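Local coordinates for protein B- and T-lymphocyte attenuator (PDB 1XAU) that acts as an inhibitory receptor on lymphocytes, dampening antigen-receptor signalling through SHP-1 and SHP-2, and interacts with the herpesvirus entry mediator, at residues L16-N21 with E35-Y40; E30-E35 with L81-I86; P45-C50 with C96-N101. One frame throughout, in Å; residues are numbered along the deposited sequence.

Contact 1: L16-N21 with E35-Y40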
loop_
_atom_site.group_PDB
_atom_site.type_symbol
_atom_site.label_atom_id
_atom_site.label_comp_id
_atom_site.label_asym_id
_atom_site.label_seq_id
_atom_site.Cartn_x
_atom_site.Cartn_y
_atom_site.Cartn_z
ATOM N N LEU A 16 -9.037 -3.167 -5.278
ATOM C CA LEU A 16 -8.057 -2.649 -4.275
ATOM C C LEU A 16 -8.758 -1.369 -3.802
ATOM O O LEU A 16 -9.047 -0.450 -4.597
ATOM C CB LEU A 16 -6.731 -2.358 -4.991
ATOM C CG LEU A 16 -6.108 -3.562 -5.651
ATOM C CD1 LEU A 16 -4.740 -3.158 -6.249
ATOM C CD2 LEU A 16 -5.901 -4.706 -4.645
ATOM N N ASN A 17 -9.073 -1.351 -2.507
ATOM C CA ASN A 17 -9.921 -0.341 -1.952
ATOM C C ASN A 17 -9.387 0.736 -1.003
ATOM O O ASN A 17 -9.999 1.045 0.006
ATOM C CB ASN A 17 -11.142 -1.047 -1.339
ATOM C CG ASN A 17 -12.072 -1.669 -2.418
ATOM O OD1 ASN A 17 -12.078 -1.228 -3.559
ATOM N ND2 ASN A 17 -12.885 -2.665 -2.039
ATOM N N ILE A 18 -8.239 1.307 -1.326
ATOM C CA ILE A 18 -7.747 2.441 -0.539
ATOM C C ILE A 18 -8.793 3.536 -0.888
ATOM O O ILE A 18 -9.181 3.636 -2.055
ATOM C CB ILE A 18 -6.378 2.843 -1.086
ATOM C CG1 ILE A 18 -5.356 1.799 -0.637
ATOM C CG2 ILE A 18 -5.971 4.299 -0.643
ATOM C CD1 ILE A 18 -3.937 2.075 -1.188
ATOM N N LYS A 19 -9.231 4.328 0.082
ATOM C CA LYS A 19 -10.185 5.414 -0.221
ATOM C C LYS A 19 -9.563 6.515 -1.033
ATOM O O LYS A 19 -8.392 6.842 -0.823
ATOM C CB LYS A 19 -10.719 6.026 1.069
ATOM C CG LYS A 19 -11.943 5.280 1.602
ATOM C CD LYS A 19 -12.500 5.975 2.867
ATOM C CE LYS A 19 -13.784 6.749 2.544
ATOM N NZ LYS A 19 -14.854 5.846 1.881
ATOM N N ARG A 20 -10.350 7.116 -1.921
ATOM C CA ARG A 20 -9.861 8.207 -2.765
ATOM C C ARG A 20 -9.397 9.367 -1.898
ATOM O O ARG A 20 -9.954 9.604 -0.860
ATOM C CB ARG A 20 -10.974 8.701 -3.684
ATOM C CG ARG A 20 -10.479 9.464 -4.901
ATOM C CD ARG A 20 -11.681 10.180 -5.569
ATOM N NE ARG A 20 -11.988 9.672 -6.906
ATOM C CZ ARG A 20 -11.130 9.656 -7.931
ATOM N NH1 ARG A 20 -9.891 10.129 -7.764
ATOM N NH2 ARG A 20 -11.496 9.131 -9.115
ATOM N N ASN A 21 -8.346 10.047 -2.290
ATOM C CA ASN A 21 -7.943 11.212 -1.496
ATOM C C ASN A 21 -7.472 10.831 -0.099
ATOM O O ASN A 21 -7.568 11.624 0.802
ATOM C CB ASN A 21 -9.183 12.115 -1.426
ATOM C CG ASN A 21 -9.001 13.346 -0.557
ATOM O OD1 ASN A 21 -8.019 14.123 -0.733
ATOM N ND2 ASN A 21 -9.968 13.566 0.392
ATOM N N GLU A 35 -2.377 0.830 4.585
ATOM C CA GLU A 35 -3.147 -0.364 4.302
ATOM C C GLU A 35 -3.829 -0.319 2.968
ATOM O O GLU A 35 -4.361 0.718 2.587
ATOM C CB GLU A 35 -4.253 -0.438 5.348
ATOM C CG GLU A 35 -3.728 -0.573 6.783
ATOM C CD GLU A 35 -4.836 -0.778 7.783
ATOM O OE1 GLU A 35 -6.067 -0.613 7.472
ATOM O OE2 GLU A 35 -4.468 -1.128 8.903
ATOM N N CYS A 36 -3.962 -1.500 2.380
ATOM C CA CYS A 36 -4.663 -1.625 1.085
ATOM C C CYS A 36 -5.724 -2.706 1.236
ATOM O O CYS A 36 -5.393 -3.881 1.164
ATOM C CB CYS A 36 -3.610 -1.983 0.047
ATOM S SG CYS A 36 -4.115 -2.617 -1.584
ATOM N N PRO A 37 -6.974 -2.343 1.526
ATOM C CA PRO A 37 -8.039 -3.370 1.669
ATOM C C PRO A 37 -8.186 -4.087 0.293
ATOM O O PRO A 37 -8.148 -3.436 -0.760
ATOM C CB PRO A 37 -9.268 -2.541 1.984
ATOM C CG PRO A 37 -8.771 -1.380 2.660
ATOM C CD PRO A 37 -7.534 -1.000 1.824
ATOM N N VAL A 38 -8.345 -5.397 0.279
ATOM C CA VAL A 38 -8.451 -6.143 -0.976
ATOM C C VAL A 38 -9.678 -7.023 -0.994
ATOM O O VAL A 38 -9.824 -7.911 -0.098
ATOM C CB VAL A 38 -7.211 -7.074 -1.196
ATOM C CG1 VAL A 38 -7.249 -7.743 -2.573
ATOM C CG2 VAL A 38 -5.875 -6.215 -1.051
ATOM N N LYS A 39 -10.559 -6.776 -1.959
ATOM C CA LYS A 39 -11.749 -7.627 -2.118
ATOM C C LYS A 39 -11.409 -8.664 -3.224
ATOM O O LYS A 39 -10.981 -8.315 -4.298
ATOM C CB LYS A 39 -12.963 -6.804 -2.586
ATOM C CG LYS A 39 -14.240 -7.672 -2.766
ATOM C CD LYS A 39 -15.383 -6.804 -3.374
ATOM C CE LYS A 39 -16.732 -7.526 -3.362
ATOM N NZ LYS A 39 -16.696 -8.894 -4.011
ATOM N N TYR A 40 -11.546 -9.952 -2.960
ATOM C CA TYR A 40 -11.245 -10.905 -4.026
ATOM C C TYR A 40 -12.273 -12.016 -3.898
ATOM O O TYR A 40 -12.993 -12.046 -2.885
ATOM C CB TYR A 40 -9.799 -11.408 -3.976
ATOM C CG TYR A 40 -9.415 -12.122 -2.729
ATOM C CD1 TYR A 40 -9.561 -13.512 -2.612
ATOM C CD2 TYR A 40 -8.848 -11.426 -1.678
ATOM C CE1 TYR A 40 -9.130 -14.188 -1.431
ATOM C CE2 TYR A 40 -8.417 -12.058 -0.542
ATOM C CZ TYR A 40 -8.556 -13.442 -0.422
ATOM O OH TYR A 40 -8.058 -14.009 0.729
#
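Leu16 packs against Val38 in a non-hydrogen-bonded antiparallel pair, the two side chains on one face of the sheet. The CD2 branch of Leu16 touches both methyls of Val38, CG1 and CG2, at 3.9 Å each. The same branch also comes to 4.1 Å from Cys36 SG, which is disulfide-bonded to Cys96. Two residues further along, opposite Cys36, Ile18 meets the strand: its CG1, anti to the carbonyl carbon (chi1 -74°), rests 3.5 Å from Glu35 O and also packs on Cys36 CA and CB. Beyond Leu16 and Ile18 lie Cys96 and Ser107, in the opposite sheet of the immunoglobulin sandwich. On the more accessible side the Pro37 ring packs on the Asn17 carbonyl, CD being 3.7 Å from Asn17 O. A single backbone bond joins the segments, Asn17 N to Pro37 O at 2.9 Å and almost straight (176°). Since Pro37 has no N-H, it cannot return a bond to Asn17 O, and ring carbon stands where a donor would otherwise face that carbonyl. Just after edge strand 15-16, whose Gln15 also bonds to the Lys39 backbone, the chain is thus held by one hydrogen bond and by the apolar contacts of Leu16 and Ile18.

Contact 2: E30-E35 with L81-I86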
loop_
_atom_site.group_PDB
_atom_site.type_symbol
_atom_site.label_atom_id
_atom_site.label_comp_id
_atom_site.label_asym_id
_atom_site.label_seq_id
_atom_site.Cartn_x
_atom_site.Cartn_y
_atom_site.Cartn_z
ATOM N N GLU A 30 8.739 6.833 14.117
ATOM C CA GLU A 30 7.621 5.997 14.544
ATOM C C GLU A 30 7.522 4.721 13.716
ATOM O O GLU A 30 8.014 4.702 12.574
ATOM C CB GLU A 30 6.262 6.687 14.297
ATOM C CG GLU A 30 5.946 7.836 15.173
ATOM C CD GLU A 30 4.509 8.322 14.891
ATOM O OE1 GLU A 30 4.167 8.611 13.690
ATOM O OE2 GLU A 30 3.739 8.403 15.862
ATOM N N LEU A 31 6.932 3.649 14.298
ATOM C CA LEU A 31 6.593 2.401 13.506
ATOM C C LEU A 31 5.307 2.883 12.830
ATOM O O LEU A 31 4.407 3.333 13.531
ATOM C CB LEU A 31 6.220 1.238 14.425
ATOM C CG LEU A 31 7.372 0.227 14.569
ATOM C CD1 LEU A 31 8.645 0.911 14.612
ATOM C CD2 LEU A 31 7.140 -0.723 15.722
ATOM N N PHE A 32 5.144 2.753 11.520
ATOM C CA PHE A 32 3.924 3.319 10.886
ATOM C C PHE A 32 3.483 2.355 9.799
ATOM O O PHE A 32 4.309 1.608 9.264
ATOM C CB PHE A 32 4.279 4.652 10.220
ATOM C CG PHE A 32 3.074 5.393 9.569
ATOM C CD1 PHE A 32 2.220 6.157 10.372
ATOM C CD2 PHE A 32 2.866 5.359 8.200
ATOM C CE1 PHE A 32 1.131 6.902 9.785
ATOM C CE2 PHE A 32 1.762 6.114 7.610
ATOM C CZ PHE A 32 0.929 6.854 8.420
ATOM N N LYS A 33 2.195 2.312 9.475
ATOM C CA LYS A 33 1.797 1.444 8.404
ATOM C C LYS A 33 0.714 2.058 7.515
ATOM O O LYS A 33 -0.004 2.991 7.965
ATOM C CB LYS A 33 1.222 0.131 8.943
ATOM C CG LYS A 33 -0.022 0.265 9.887
ATOM C CD LYS A 33 -0.534 -1.127 10.367
ATOM C CE LYS A 33 -1.648 -0.856 11.453
ATOM N NZ LYS A 33 -2.525 -2.025 11.940
ATOM N N ILE A 34 0.656 1.617 6.248
ATOM C CA ILE A 34 -0.467 2.004 5.404
ATOM C C ILE A 34 -1.107 0.719 4.915
ATOM O O ILE A 34 -0.498 -0.353 4.879
ATOM C CB ILE A 34 -0.089 2.911 4.258
ATOM C CG1 ILE A 34 0.961 2.281 3.423
ATOM C CG2 ILE A 34 0.354 4.286 4.859
ATOM C CD1 ILE A 34 1.418 3.255 2.251
ATOM N N GLU A 35 -2.377 0.830 4.585
ATOM C CA GLU A 35 -3.147 -0.364 4.302
ATOM C C GLU A 35 -3.829 -0.319 2.968
ATOM O O GLU A 35 -4.361 0.718 2.587
ATOM C CB GLU A 35 -4.253 -0.438 5.348
ATOM C CG GLU A 35 -3.728 -0.573 6.783
ATOM C CD GLU A 35 -4.836 -0.778 7.783
ATOM O OE1 GLU A 35 -6.067 -0.613 7.472
ATOM O OE2 GLU A 35 -4.468 -1.128 8.903
ATOM N N LEU A 81 1.689 -2.249 4.347
ATOM C CA LEU A 81 3.086 -1.836 4.170
ATOM C C LEU A 81 3.505 -1.301 5.533
ATOM O O LEU A 81 2.929 -0.316 6.047
ATOM C CB LEU A 81 3.183 -0.773 3.058
ATOM C CG LEU A 81 4.618 -0.242 2.902
ATOM C CD1 LEU A 81 5.505 -1.400 2.304
ATOM C CD2 LEU A 81 4.602 0.993 1.970
ATOM N N HIS A 82 4.569 -1.867 6.104
ATOM C CA HIS A 82 5.035 -1.469 7.457
ATOM C C HIS A 82 6.377 -0.763 7.381
ATOM O O HIS A 82 7.332 -1.321 6.821
ATOM C CB HIS A 82 5.288 -2.698 8.288
ATOM C CG HIS A 82 4.092 -3.574 8.455
ATOM N ND1 HIS A 82 3.255 -3.477 9.535
ATOM C CD2 HIS A 82 3.647 -4.617 7.717
ATOM C CE1 HIS A 82 2.333 -4.433 9.455
ATOM N NE2 HIS A 82 2.549 -5.140 8.368
ATOM N N PHE A 83 6.469 0.428 7.927
ATOM C CA PHE A 83 7.718 1.168 7.956
ATOM C C PHE A 83 8.260 0.995 9.399
ATOM O O PHE A 83 7.585 1.397 10.392
ATOM C CB PHE A 83 7.456 2.669 7.749
ATOM C CG PHE A 83 6.826 3.008 6.424
ATOM C CD1 PHE A 83 7.637 3.510 5.402
ATOM C CD2 PHE A 83 5.467 2.836 6.203
ATOM C CE1 PHE A 83 7.066 3.853 4.141
ATOM C CE2 PHE A 83 4.876 3.160 4.928
ATOM C CZ PHE A 83 5.718 3.678 3.905
ATOM N N LYS A 84 9.476 0.471 9.519
ATOM C CA LYS A 84 10.073 0.143 10.810
ATOM C C LYS A 84 11.506 0.641 10.872
ATOM O O LYS A 84 12.453 -0.141 10.646
ATOM C CB LYS A 84 10.077 -1.391 10.964
ATOM C CG LYS A 84 10.573 -1.901 12.348
ATOM C CD LYS A 84 10.371 -3.420 12.525
ATOM C CE LYS A 84 11.164 -3.931 13.806
ATOM N NZ LYS A 84 10.517 -5.179 14.478
ATOM N N PRO A 85 11.686 1.929 11.145
ATOM C CA PRO A 85 10.625 2.918 11.389
ATOM C C PRO A 85 10.476 3.721 10.120
ATOM O O PRO A 85 11.231 3.507 9.172
ATOM C CB PRO A 85 11.247 3.818 12.465
ATOM C CG PRO A 85 12.675 3.893 12.042
ATOM C CD PRO A 85 13.014 2.463 11.509
ATOM N N ILE A 86 9.573 4.696 10.130
ATOM C CA ILE A 86 9.401 5.581 9.016
ATOM C C ILE A 86 10.425 6.738 9.052
ATOM O O ILE A 86 10.924 7.120 10.145
ATOM C CB ILE A 86 7.968 6.124 8.951
ATOM C CG1 ILE A 86 7.813 6.786 7.572
ATOM C CG2 ILE A 86 7.710 7.136 10.093
ATOM C CD1 ILE A 86 6.349 6.874 7.250
#
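Phe32 and Phe83 stand side by side on the inner face of the sheet, their CD2 atoms 4.1 Å apart, with Phe83 CD2 at the edge of the Phe32 ring. Phe83 in turn presents its own edge to Phe32 O, which lies in the ring plane 3.5 Å from CD2. Ile86 touches both rings: its CD1 lies over one face of Phe83, toward the rim, and 3.9 Å from Phe32 CD2. Further along this face Ile34 CG1, held between its backbone N and carbonyl carbon (chi1 56°), presses on Leu81 CB at 3.8 Å, while CD1 meets Leu81 CD2. Ile112 of strand 103-114 touches both Phe32 and Ile34 from the facing sheet. Strands 32-39 and 78-83 are the B and E strands of an immunoglobulin sandwich, antiparallel neighbours whose reciprocal bonds join Phe32 with Phe83 and Ile34 with Leu81. The shortest is Phe83 N to Phe32 O, 2.8 Å. Past the cis peptide before Pro85, Ile86 N still donates to Glu30 O at 2.9 Å. The outer face is far looser. Lys33 touches His82 only with CB, 4.2 Å from ND1, and the rest of its extended chain makes no contact with the ring; the His82 ring instead stacks with Tyr67 and bonds through NE2 to Ser69 OG. Past the end of the strand pairing, exposed Leu31 and Lys84 run alongside each other, meeting through CD1 and CG at 4.1 Å.

Contact 3: P45-C50 with C96-N101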
loop_
_atom_site.group_PDB
_atom_site.type_symbol
_atom_site.label_atom_id
_atom_site.label_comp_id
_atom_site.label_asym_id
_atom_site.label_seq_id
_atom_site.Cartn_x
_atom_site.Cartn_y
_atom_site.Cartn_z
ATOM N N PRO A 45 -4.983 -12.310 -4.539
ATOM C CA PRO A 45 -4.035 -11.851 -5.577
ATOM C C PRO A 45 -2.626 -11.520 -4.999
ATOM O O PRO A 45 -2.526 -11.352 -3.826
ATOM C CB PRO A 45 -4.707 -10.572 -6.131
ATOM C CG PRO A 45 -5.577 -10.145 -5.048
ATOM C CD PRO A 45 -6.143 -11.412 -4.425
ATOM N N ASN A 46 -1.575 -11.471 -5.831
ATOM C CA ASN A 46 -0.221 -11.114 -5.353
ATOM C C ASN A 46 -0.296 -9.593 -5.558
ATOM O O ASN A 46 -0.338 -9.105 -6.676
ATOM C CB ASN A 46 0.871 -11.663 -6.282
ATOM C CG ASN A 46 2.295 -11.294 -5.820
ATOM O OD1 ASN A 46 2.510 -10.638 -4.773
ATOM N ND2 ASN A 46 3.288 -11.764 -6.573
ATOM N N VAL A 47 -0.294 -8.865 -4.469
ATOM C CA VAL A 47 -0.408 -7.426 -4.573
ATOM C C VAL A 47 0.933 -6.783 -4.284
ATOM O O VAL A 47 1.653 -7.308 -3.431
ATOM C CB VAL A 47 -1.361 -6.941 -3.515
ATOM C CG1 VAL A 47 -1.508 -5.368 -3.586
ATOM C CG2 VAL A 47 -2.763 -7.609 -3.751
ATOM N N THR A 48 1.242 -5.690 -4.957
ATOM C CA THR A 48 2.521 -5.030 -4.688
ATOM C C THR A 48 2.333 -3.547 -4.409
ATOM O O THR A 48 1.340 -2.992 -4.785
ATOM C CB THR A 48 3.516 -5.238 -5.840
ATOM O OG1 THR A 48 3.027 -4.655 -7.011
ATOM C CG2 THR A 48 3.623 -6.738 -6.203
ATOM N N TRP A 49 3.288 -2.914 -3.747
ATOM C CA TRP A 49 3.128 -1.489 -3.448
ATOM C C TRP A 49 3.955 -0.729 -4.468
ATOM O O TRP A 49 5.023 -1.210 -4.918
ATOM C CB TRP A 49 3.683 -1.177 -2.051
ATOM C CG TRP A 49 2.715 -1.611 -0.971
ATOM C CD1 TRP A 49 2.689 -2.818 -0.264
ATOM C CD2 TRP A 49 1.606 -0.867 -0.526
ATOM N NE1 TRP A 49 1.620 -2.821 0.616
ATOM C CE2 TRP A 49 0.938 -1.638 0.479
ATOM C CE3 TRP A 49 1.093 0.398 -0.878
ATOM C CZ2 TRP A 49 -0.197 -1.168 1.141
ATOM C CZ3 TRP A 49 -0.026 0.868 -0.229
ATOM C CH2 TRP A 49 -0.673 0.075 0.806
ATOM N N CYS A 50 3.493 0.478 -4.755
ATOM C CA CYS A 50 4.166 1.366 -5.681
ATOM C C CYS A 50 4.295 2.727 -5.004
ATOM O O CYS A 50 3.488 3.068 -4.147
ATOM C CB CYS A 50 3.349 1.631 -6.952
ATOM S SG CYS A 50 2.888 0.155 -7.880
ATOM N N CYS A 96 -1.362 0.496 -4.353
ATOM C CA CYS A 96 -1.092 -0.939 -4.450
ATOM C C CYS A 96 -1.653 -1.401 -5.827
ATOM O O CYS A 96 -2.529 -0.736 -6.412
ATOM C CB CYS A 96 -1.712 -1.710 -3.203
ATOM S SG CYS A 96 -3.460 -1.188 -2.899
ATOM N N SER A 97 -1.106 -2.471 -6.379
ATOM C CA SER A 97 -1.603 -2.920 -7.695
ATOM C C SER A 97 -1.417 -4.410 -7.774
ATOM O O SER A 97 -0.688 -5.025 -6.980
ATOM C CB SER A 97 -0.852 -2.289 -8.888
ATOM O OG SER A 97 0.533 -2.423 -8.676
ATOM N N THR A 98 -2.087 -5.014 -8.746
ATOM C CA THR A 98 -1.911 -6.422 -8.879
ATOM C C THR A 98 -2.185 -6.756 -10.345
ATOM O O THR A 98 -2.958 -6.077 -10.990
ATOM C CB THR A 98 -2.874 -7.217 -7.937
ATOM O OG1 THR A 98 -2.633 -8.629 -8.114
ATOM C CG2 THR A 98 -4.320 -6.979 -8.290
ATOM N N ASN A 99 -1.502 -7.772 -10.851
ATOM C CA ASN A 99 -1.697 -8.281 -12.222
ATOM C C ASN A 99 -2.400 -9.564 -11.783
ATOM O O ASN A 99 -1.775 -10.456 -11.165
ATOM C CB ASN A 99 -0.352 -8.626 -12.900
ATOM C CG ASN A 99 0.573 -7.437 -12.998
ATOM O OD1 ASN A 99 0.107 -6.268 -13.013
ATOM N ND2 ASN A 99 1.900 -7.698 -13.093
ATOM N N PHE A 100 -3.697 -9.642 -12.000
ATOM C CA PHE A 100 -4.381 -10.846 -11.544
ATOM C C PHE A 100 -5.306 -11.288 -12.651
ATOM O O PHE A 100 -6.177 -10.513 -13.063
ATOM C CB PHE A 100 -5.202 -10.557 -10.298
ATOM C CG PHE A 100 -5.819 -11.794 -9.689
ATOM C CD1 PHE A 100 -5.015 -12.747 -9.047
ATOM C CD2 PHE A 100 -7.202 -11.998 -9.732
ATOM C CE1 PHE A 100 -5.569 -13.883 -8.442
ATOM C CE2 PHE A 100 -7.762 -13.128 -9.136
ATOM C CZ PHE A 100 -6.939 -14.070 -8.487
ATOM N N ASN A 101 -5.153 -12.524 -13.114
ATOM C CA ASN A 101 -5.985 -12.955 -14.241
ATOM C C ASN A 101 -5.261 -12.259 -15.416
ATOM O O ASN A 101 -4.017 -12.286 -15.491
ATOM C CB ASN A 101 -7.419 -12.433 -14.052
ATOM C CG ASN A 101 -8.307 -12.632 -15.279
ATOM O OD1 ASN A 101 -7.988 -13.443 -16.174
ATOM N ND2 ASN A 101 -9.452 -11.918 -15.314
HETATM O O HOH W 1 -1.830 -12.278 -8.469
HETATM O O HOH W 2 0.733 -9.031 -9.156
#
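Cys96 lies over the six-membered ring of Trp49 in a CH-pi contact, CB sitting 4.2 Å from the centroid and only 9° off the ring normal. Its sulfur, set between backbone N and carbonyl carbon (chi1 48°), approaches the same ring more obliquely. On the same face of the sheet Val47 CG1 packs on Cys96 CB at 3.7 Å; in the loop before the strand, Pro45 CB meets Phe100 CD1 at the same distance. The disulfide of Cys96 beside a buried tryptophan is the classic core of an immunoglobulin domain, here with strands 47-52 and 92-100 as C and F, and Phe79 of the opposite sheet meeting the indole. Backbone hydrogen bonds are reciprocal between Thr48 and Ser97: Thr48 N reaches Ser97 O at 2.9 Å, and Ser97 N returns to Thr48 O. Toward Pro45 the strands spread and side chain and solvent take over. Thr98 OG1, anti to its backbone N (chi1 -179°), donates to Asn46 O at 2.7 Å from well above the carbonyl plane. That oxygen accepts a second bond from a water, which itself accepts from Asn99 N, and another water links Asn46 N to Asn99 O. On the outward face, polar groups merely adjoin, Ser97 OG lying 3.6 Å from Cys50 SG and 3.7 Å from Thr48 OG1.

Overall arrangement
From the N terminus, contact 1 closes first, once the chain has passed through strand 22-26 and come back along strand 32-39. Contact 2 opens on that same strand before contact 1 is complete, so the two cross, sharing Glu35; it closes only when strand 78-83 arrives. Contact 1 is finished before contact 3 opens, whereas contacts 2 and 3 interlock, since 45-50 falls inside the long loop of contact 2 and 96-101 lies beyond it. Contacts 1 and 2 build one sheet on the two flanks of strand 32-39; contact 3 belongs to the other. The Cys36-Cys96 disulfide and Trp49, packed against Ile34 and Leu81, join the sheets.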